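Local coordinates for transcription factor MBP1 (Magnaporthe oryzae, PDB 4UX5), which binds DNA through its N-terminal winged helix-turn-helix domain and probably acts as a transcription activator for RNA polymerase II genes, at residues N103-F106 and D107-R110; M39-V43 and D44-N48. All coordinates share one frame; numbering follows the deposited sequence.

Contact 1. Residues N103-F106 and D107-R110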
ATOM      1  N   ASN A 103      18.177  -3.573 -16.901  1.00 49.97           N
ATOM      2  CA  ASN A 103      17.027  -3.609 -17.794  1.00 52.79           C
ATOM      3  C   ASN A 103      17.213  -2.716 -19.018  1.00 54.89           C
ATOM      4  O   ASN A 103      16.243  -2.345 -19.679  1.00 54.04           O
ATOM      5  CB  ASN A 103      15.758  -3.215 -17.038  1.00 48.68           C
ATOM      6  CG  ASN A 103      15.371  -4.235 -15.982  1.00 46.22           C
ATOM      7  OD1 ASN A 103      14.633  -5.181 -16.257  1.00 48.11           O
ATOM      8  ND2 ASN A 103      15.873  -4.050 -14.766  1.00 41.10           N
ATOM      9  N   ASN A 104      18.466  -2.365 -19.299  1.00 54.92           N
ATOM     10  CA  ASN A 104      18.836  -1.704 -20.551  1.00 58.52           C
ATOM     11  C   ASN A 104      18.085  -0.395 -20.816  1.00 50.49           C
ATOM     12  O   ASN A 104      17.488  -0.224 -21.879  1.00 53.39           O
ATOM     13  CB  ASN A 104      18.611  -2.671 -21.720  1.00 57.27           C
ATOM     14  CG  ASN A 104      19.414  -2.301 -22.957  1.00 64.95           C
ATOM     15  OD1 ASN A 104      20.539  -1.812 -22.859  1.00 62.49           O
ATOM     16  ND2 ASN A 104      18.834  -2.536 -24.129  1.00 66.28           N
ATOM     17  N   ILE A 105      18.120   0.531 -19.862  1.00 47.23           N
ATOM     18  CA  ILE A 105      17.350   1.768 -19.994  1.00 44.61           C
ATOM     19  C   ILE A 105      18.076   2.966 -19.374  1.00 42.26           C
ATOM     20  O   ILE A 105      17.565   4.088 -19.382  1.00 44.79           O
ATOM     21  CB  ILE A 105      15.945   1.615 -19.350  1.00 45.30           C
ATOM     22  CG1 ILE A 105      14.964   2.665 -19.883  1.00 41.76           C
ATOM     23  CG2 ILE A 105      16.034   1.654 -17.828  1.00 37.17           C
ATOM     24  CD1 ILE A 105      14.800   2.645 -21.385  1.00 46.68           C
ATOM     25  N   PHE A 106      19.273   2.728 -18.850  1.00 42.39           N
ATOM     26  CA  PHE A 106      20.035   3.780 -18.187  1.00 42.24           C
ATOM     27  C   PHE A 106      20.339   4.968 -19.100  1.00 43.10           C
ATOM     28  O   PHE A 106      20.324   6.119 -18.660  1.00 41.19           O
ATOM     29  CB  PHE A 106      21.344   3.220 -17.630  1.00 41.93           C
ATOM     30  CG  PHE A 106      22.186   4.251 -16.936  1.00 47.03           C
ATOM     31  CD1 PHE A 106      21.938   4.592 -15.616  1.00 43.04           C
ATOM     32  CD2 PHE A 106      23.218   4.889 -17.606  1.00 51.23           C
ATOM     33  CE1 PHE A 106      22.710   5.546 -14.975  1.00 37.03           C
ATOM     34  CE2 PHE A 106      23.991   5.842 -16.972  1.00 44.67           C
ATOM     35  CZ  PHE A 106      23.736   6.172 -15.654  1.00 44.71           C
ATOM     36  N   ASP A 107      20.621   4.685 -20.368  1.00 47.55           N
ATOM     37  CA  ASP A 107      20.981   5.733 -21.317  1.00 50.53           C
ATOM     38  C   ASP A 107      19.833   6.709 -21.571  1.00 52.59           C
ATOM     39  O   ASP A 107      20.046   7.920 -21.641  1.00 52.31           O
ATOM     40  CB  ASP A 107      21.444   5.119 -22.641  1.00 61.81           C
ATOM     41  CG  ASP A 107      22.795   4.441 -22.525  1.00 58.90           C
ATOM     42  OD1 ASP A 107      23.587   4.838 -21.643  1.00 57.49           O
ATOM     43  OD2 ASP A 107      23.069   3.513 -23.316  1.00 73.81           O
ATOM     44  N   ARG A 108      18.621   6.186 -21.711  1.00 47.90           N
ATOM     45  CA  ARG A 108      17.461   7.037 -21.959  1.00 55.30           C
ATOM     46  C   ARG A 108      17.094   7.855 -20.722  1.00 47.65           C
ATOM     47  O   ARG A 108      16.506   8.931 -20.826  1.00 46.79           O
ATOM     48  CB  ARG A 108      16.260   6.199 -22.405  1.00 58.14           C
ATOM     49  CG  ARG A 108      15.057   7.027 -22.833  1.00 61.23           C
ATOM     50  CD  ARG A 108      13.883   6.145 -23.215  1.00 64.05           C
ATOM     51  NE  ARG A 108      12.726   6.924 -23.641  1.00 65.18           N
ATOM     52  CZ  ARG A 108      12.463   7.238 -24.906  1.00 69.04           C
ATOM     53  NH1 ARG A 108      13.278   6.840 -25.874  1.00 72.28           N
ATOM     54  NH2 ARG A 108      11.384   7.950 -25.205  1.00 69.86           N
ATOM     55  N   LEU A 109      17.454   7.338 -19.552  1.00 43.93           N
ATOM     56  CA  LEU A 109      17.102   7.974 -18.289  1.00 40.04           C
ATOM     57  C   LEU A 109      18.296   8.670 -17.649  1.00 41.59           C
ATOM     58  O   LEU A 109      18.245   9.036 -16.478  1.00 39.68           O
ATOM     59  CB  LEU A 109      16.536   6.942 -17.312  1.00 36.41           C
ATOM     60  CG  LEU A 109      15.343   6.110 -17.775  1.00 37.75           C
ATOM     61  CD1 LEU A 109      14.924   5.155 -16.670  1.00 34.66           C
ATOM     62  CD2 LEU A 109      14.187   7.006 -18.186  1.00 32.86           C
ATOM     63  N   ARG A 110      19.367   8.845 -18.417  1.00 44.71           N
ATOM     64  CA  ARG A 110      20.609   9.416 -17.890  1.00 44.02           C
ATOM     65  C   ARG A 110      20.460  10.745 -17.121  1.00 42.01           C
ATOM     66  O   ARG A 110      21.077  10.905 -16.064  1.00 39.99           O
ATOM     67  CB  ARG A 110      21.622   9.598 -19.028  1.00 43.65           C
ATOM     68  CG  ARG A 110      22.951  10.174 -18.576  1.00 45.42           C
ATOM     69  CD  ARG A 110      23.978  10.156 -19.697  1.00 68.62           C
ATOM     70  NE  ARG A 110      24.306   8.795 -20.114  1.00 67.04           N
ATOM     71  CZ  ARG A 110      25.284   8.067 -19.585  1.00 65.83           C
ATOM     72  NH1 ARG A 110      26.037   8.569 -18.616  1.00 64.60           N
ATOM     73  NH2 ARG A 110      25.509   6.837 -20.026  1.00 66.86           N
TER

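Contact 2. Residues M39-V43 and D44-N48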
ATOM      1  N   MET A  39      10.613   9.940 -11.362  1.00 28.74           N
ATOM      2  CA  MET A  39      10.761  10.845 -10.229  1.00 28.09           C
ATOM      3  C   MET A  39      11.918  10.452  -9.322  1.00 29.58           C
ATOM      4  O   MET A  39      12.119   9.274  -9.027  1.00 26.96           O
ATOM      5  CB  MET A  39       9.469  10.898  -9.411  1.00 25.13           C
ATOM      6  CG  MET A  39       8.264  11.409 -10.175  1.00 27.57           C
ATOM      7  SD  MET A  39       6.834  11.651  -9.106  1.00 34.65           S
ATOM      8  CE  MET A  39       5.569  12.026 -10.320  1.00 32.44           C
ATOM      9  N   ARG A  40      12.677  11.455  -8.889  1.00 31.17           N
ATOM     10  CA  ARG A  40      13.727  11.264  -7.898  1.00 33.60           C
ATOM     11  C   ARG A  40      13.441  12.162  -6.699  1.00 22.85           C
ATOM     12  O   ARG A  40      13.241  13.366  -6.857  1.00 23.61           O
ATOM     13  CB  ARG A  40      15.106  11.578  -8.489  1.00 36.79           C
ATOM     14  CG  ARG A  40      16.263  11.119  -7.616  1.00 36.18           C
ATOM     15  CD  ARG A  40      17.356  12.173  -7.508  1.00 39.49           C
ATOM     16  NE  ARG A  40      18.182  12.263  -8.708  1.00 40.05           N
ATOM     17  CZ  ARG A  40      19.323  12.943  -8.778  1.00 43.02           C
ATOM     18  NH1 ARG A  40      19.777  13.591  -7.714  1.00 42.15           N
ATOM     19  NH2 ARG A  40      20.014  12.972  -9.910  1.00 44.25           N
ATOM     20  N   ARG A  41      13.406  11.580  -5.504  1.00 35.05           N
ATOM     21  CA  ARG A  41      13.135  12.356  -4.296  1.00 35.02           C
ATOM     22  C   ARG A  41      14.287  13.297  -3.962  1.00 35.69           C
ATOM     23  O   ARG A  41      15.451  12.959  -4.160  1.00 40.21           O
ATOM     24  CB  ARG A  41      12.860  11.434  -3.112  1.00 38.17           C
ATOM     25  CG  ARG A  41      11.393  11.143  -2.884  1.00 39.03           C
ATOM     26  CD  ARG A  41      11.134  10.855  -1.419  1.00 41.08           C
ATOM     27  NE  ARG A  41      11.863   9.678  -0.959  1.00 40.41           N
ATOM     28  CZ  ARG A  41      11.337   8.462  -0.885  1.00 38.01           C
ATOM     29  NH1 ARG A  41      10.074   8.263  -1.236  1.00 40.79           N
ATOM     30  NH2 ARG A  41      12.071   7.444  -0.454  1.00 32.74           N
ATOM     31  N   ARG A  42      13.960  14.478  -3.453  1.00 40.19           N
ATOM     32  CA  ARG A  42      14.982  15.471  -3.146  1.00 36.32           C
ATOM     33  C   ARG A  42      15.653  15.211  -1.801  1.00 38.23           C
ATOM     34  O   ARG A  42      16.820  15.551  -1.607  1.00 40.55           O
ATOM     35  CB  ARG A  42      14.381  16.878  -3.163  1.00 50.33           C
ATOM     36  CG  ARG A  42      15.414  17.992  -3.062  1.00 55.68           C
ATOM     37  CD  ARG A  42      14.831  19.321  -3.504  1.00 59.67           C
ATOM     38  NE  ARG A  42      13.669  19.131  -4.370  1.00 61.36           N
ATOM     39  CZ  ARG A  42      13.224  20.031  -5.239  1.00 63.69           C
ATOM     40  NH1 ARG A  42      13.850  21.192  -5.377  1.00 66.88           N
ATOM     41  NH2 ARG A  42      12.155  19.766  -5.978  1.00 61.20           N
ATOM     42  N   VAL A  43      14.922  14.593  -0.879  1.00 36.24           N
ATOM     43  CA  VAL A  43      15.394  14.460   0.497  1.00 43.10           C
ATOM     44  C   VAL A  43      16.377  13.301   0.692  1.00 44.28           C
ATOM     45  O   VAL A  43      17.218  13.344   1.590  1.00 47.61           O
ATOM     46  CB  VAL A  43      14.204  14.293   1.478  1.00 48.32           C
ATOM     47  CG1 VAL A  43      13.587  12.904   1.360  1.00 47.14           C
ATOM     48  CG2 VAL A  43      14.645  14.566   2.908  1.00 48.87           C
ATOM     49  N   ASP A  44      16.293  12.275  -0.152  1.00 41.51           N
ATOM     50  CA  ASP A  44      17.169  11.117   0.001  1.00 42.52           C
ATOM     51  C   ASP A  44      17.627  10.535  -1.334  1.00 42.37           C
ATOM     52  O   ASP A  44      18.286   9.494  -1.368  1.00 43.07           O
ATOM     53  CB  ASP A  44      16.475  10.028   0.823  1.00 44.09           C
ATOM     54  CG  ASP A  44      15.110   9.657   0.272  1.00 44.88           C
ATOM     55  OD1 ASP A  44      14.752  10.139  -0.824  1.00 40.33           O
ATOM     56  OD2 ASP A  44      14.395   8.874   0.935  1.00 47.61           O
ATOM     57  N   ASP A  45      17.266  11.207  -2.423  1.00 37.20           N
ATOM     58  CA  ASP A  45      17.627  10.775  -3.772  1.00 46.05           C
ATOM     59  C   ASP A  45      17.114   9.382  -4.125  1.00 36.25           C
ATOM     60  O   ASP A  45      17.614   8.751  -5.051  1.00 38.18           O
ATOM     61  CB  ASP A  45      19.144  10.820  -3.966  1.00 47.64           C
ATOM     62  CG  ASP A  45      19.647  12.208  -4.291  1.00 48.65           C
ATOM     63  OD1 ASP A  45      18.826  13.058  -4.699  1.00 46.57           O
ATOM     64  OD2 ASP A  45      20.866  12.445  -4.152  1.00 51.16           O
ATOM     65  N   TRP A  46      16.117   8.900  -3.392  1.00 39.09           N
ATOM     66  CA  TRP A  46      15.483   7.646  -3.767  1.00 38.24           C
ATOM     67  C   TRP A  46      14.683   7.857  -5.044  1.00 38.03           C
ATOM     68  O   TRP A  46      14.120   8.930  -5.264  1.00 39.50           O
ATOM     69  CB  TRP A  46      14.588   7.120  -2.649  1.00 33.14           C
ATOM     70  CG  TRP A  46      15.338   6.420  -1.558  1.00 35.24           C
ATOM     71  CD1 TRP A  46      16.604   6.689  -1.123  1.00 37.35           C
ATOM     72  CD2 TRP A  46      14.871   5.316  -0.776  1.00 42.28           C
ATOM     73  NE1 TRP A  46      16.949   5.825  -0.111  1.00 45.21           N
ATOM     74  CE2 TRP A  46      15.902   4.972   0.122  1.00 43.04           C
ATOM     75  CE3 TRP A  46      13.679   4.588  -0.742  1.00 41.63           C
ATOM     76  CZ2 TRP A  46      15.776   3.934   1.041  1.00 40.37           C
ATOM     77  CZ3 TRP A  46      13.555   3.558   0.170  1.00 42.89           C
ATOM     78  CH2 TRP A  46      14.598   3.240   1.048  1.00 39.70           C
ATOM     79  N   ILE A  47      14.640   6.831  -5.887  1.00 36.57           N
ATOM     80  CA  ILE A  47      14.035   6.958  -7.205  1.00 33.15           C
ATOM     81  C   ILE A  47      12.920   5.929  -7.396  1.00 30.63           C
ATOM     82  O   ILE A  47      12.936   4.861  -6.783  1.00 31.48           O
ATOM     83  CB  ILE A  47      15.107   6.810  -8.316  1.00 36.74           C
ATOM     84  CG1 ILE A  47      14.577   7.314  -9.660  1.00 33.03           C
ATOM     85  CG2 ILE A  47      15.604   5.370  -8.404  1.00 37.28           C
ATOM     86  CD1 ILE A  47      15.663   7.638 -10.657  1.00 39.08           C
ATOM     87  N   ASN A  48      11.942   6.269  -8.230  1.00 35.31           N
ATOM     88  CA  ASN A  48      10.787   5.408  -8.466  1.00 32.94           C
ATOM     89  C   ASN A  48      11.114   4.272  -9.436  1.00 33.55           C
ATOM     90  O   ASN A  48      11.243   4.491 -10.640  1.00 30.58           O
ATOM     91  CB  ASN A  48       9.616   6.240  -8.997  1.00 29.72           C
ATOM     92  CG  ASN A  48       8.281   5.528  -8.871  1.00 34.62           C
ATOM     93  OD1 ASN A  48       8.167   4.336  -9.151  1.00 36.70           O
ATOM     94  ND2 ASN A  48       7.260   6.261  -8.441  1.00 32.94           N
TER

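Contact 1. Residues N103-F106 and D107-R110
F106 and R110 meet edge to face in the loop that joins helix 93-102 to helix 110-114 of the KilA-N domain. The loop starts with a Schellman motif, in which N104 has a positive phi. It ends in a type I beta turn from D107 to R110. The F106 ring and the R110 guanidinium are nearly perpendicular, with planes 87° apart. Ring atom CE2 of F106 comes over one face of the guanidinium and lies 3.6 Å from R110 NH2. Seen from the ring, NH2 sits at the edge, near the ring plane. This is therefore not a cation-pi stack over the ring face. CG of F106 is anti to its backbone N (chi1 180°), and this directs the ring along the turn to R110. The ring also stacks on H101 and meets F113. R110 bends about its CG-CD bond, which brings NH2 back to D107. R110 NH2 forms a salt bridge with D107 OD1 at 3.2 Å, met nearly along the C-O axis. NH1 of R110 has a second acidic partner in E114. Two carboxylates thus help fix the guanidinium that F106 abuts.

The apolar half is I105 with L109 and R108. CG2 of I105 touches CD1 of L109 at 3.9 Å, and CG1 also lies against L109. The chain end, CD1 of I105, reaches CB of R108 at 4.0 Å. I105 and L109 both rest on I52 of helix 49-55, and L109 is buried there. R108 instead runs out extended toward E36, a long and weak ion pair. I105 O holds the chain leading into the turn. I105 O accepts a bond from L109 N at 3.3 Å, bent to 138°, and CG of L109 lies 3.4 Å from I105 O.

Contact 2. Residues M39-V43 and D44-N48
R41 grips D44 side-on with two nitrogens in a tight hairpin-like turn of the DNA-binding domain. The turn joins strand 36-41 to strand 47-48 and so links two three-stranded sheets. NE of R41 bonds OD1 of D44 at 2.9 Å, and NH2 of R41 bonds OD2 of D44 at 3.1 Å. Both carboxylate oxygens are met on the syn side, yet the two planes are turned 45° apart. D44 CG lies between its backbone N and carbonyl carbon (chi1 53°), which folds the carboxylate back to R41. D44 also closes an Asx turn: W46 N reaches D44 OD1 at 3.2 Å from above the carboxylate plane. NH2 of R41 also salt-bridges E77 and lies 3.3 Å from CE3 of W46.

The strand end is tight too. R40 and I47 form the single bridge, a non-hydrogen-bonded pair. It is flanked by R41 N to W46 O at 2.8 Å and N48 N to M39 O at 3.1 Å. M39, R40, I47 and N48 are all buried here, and R40 NH2 bonds the carbonyls of I112 and F115.

The loose side is the outer rim at V43, which is exposed. R42 turns from D44-N48 toward strand 25-32. D45 has a left-handed conformation. D45 OD1 forms a salt bridge with R40 NH1 at 3.2 Å, whose hydrogen bond is weak.

How the contacts relate
Both contacts are local turns of one KilA-N domain, on opposite sides of the chain's centre. Their centres are about 17 Å apart and they do not touch. Contact 2 is the deeper: its centre lies about 7 Å from the chain centre, against about 12 Å for contact 1. It is also nearer the bound DNA, about 6 Å at the closest atoms against 13 Å. Helix 49-55 is common to both: N48 caps its start, while contact 1 packs on its side. Helix 110-114 is shared too: it follows contact 1, and the carbonyl of I112 accepts a bond from R40 NH2. Contact 1 combines apolar and aromatic packing with one salt bridge. Contact 2 relies on strand pairing and arginine-aspartate bonds.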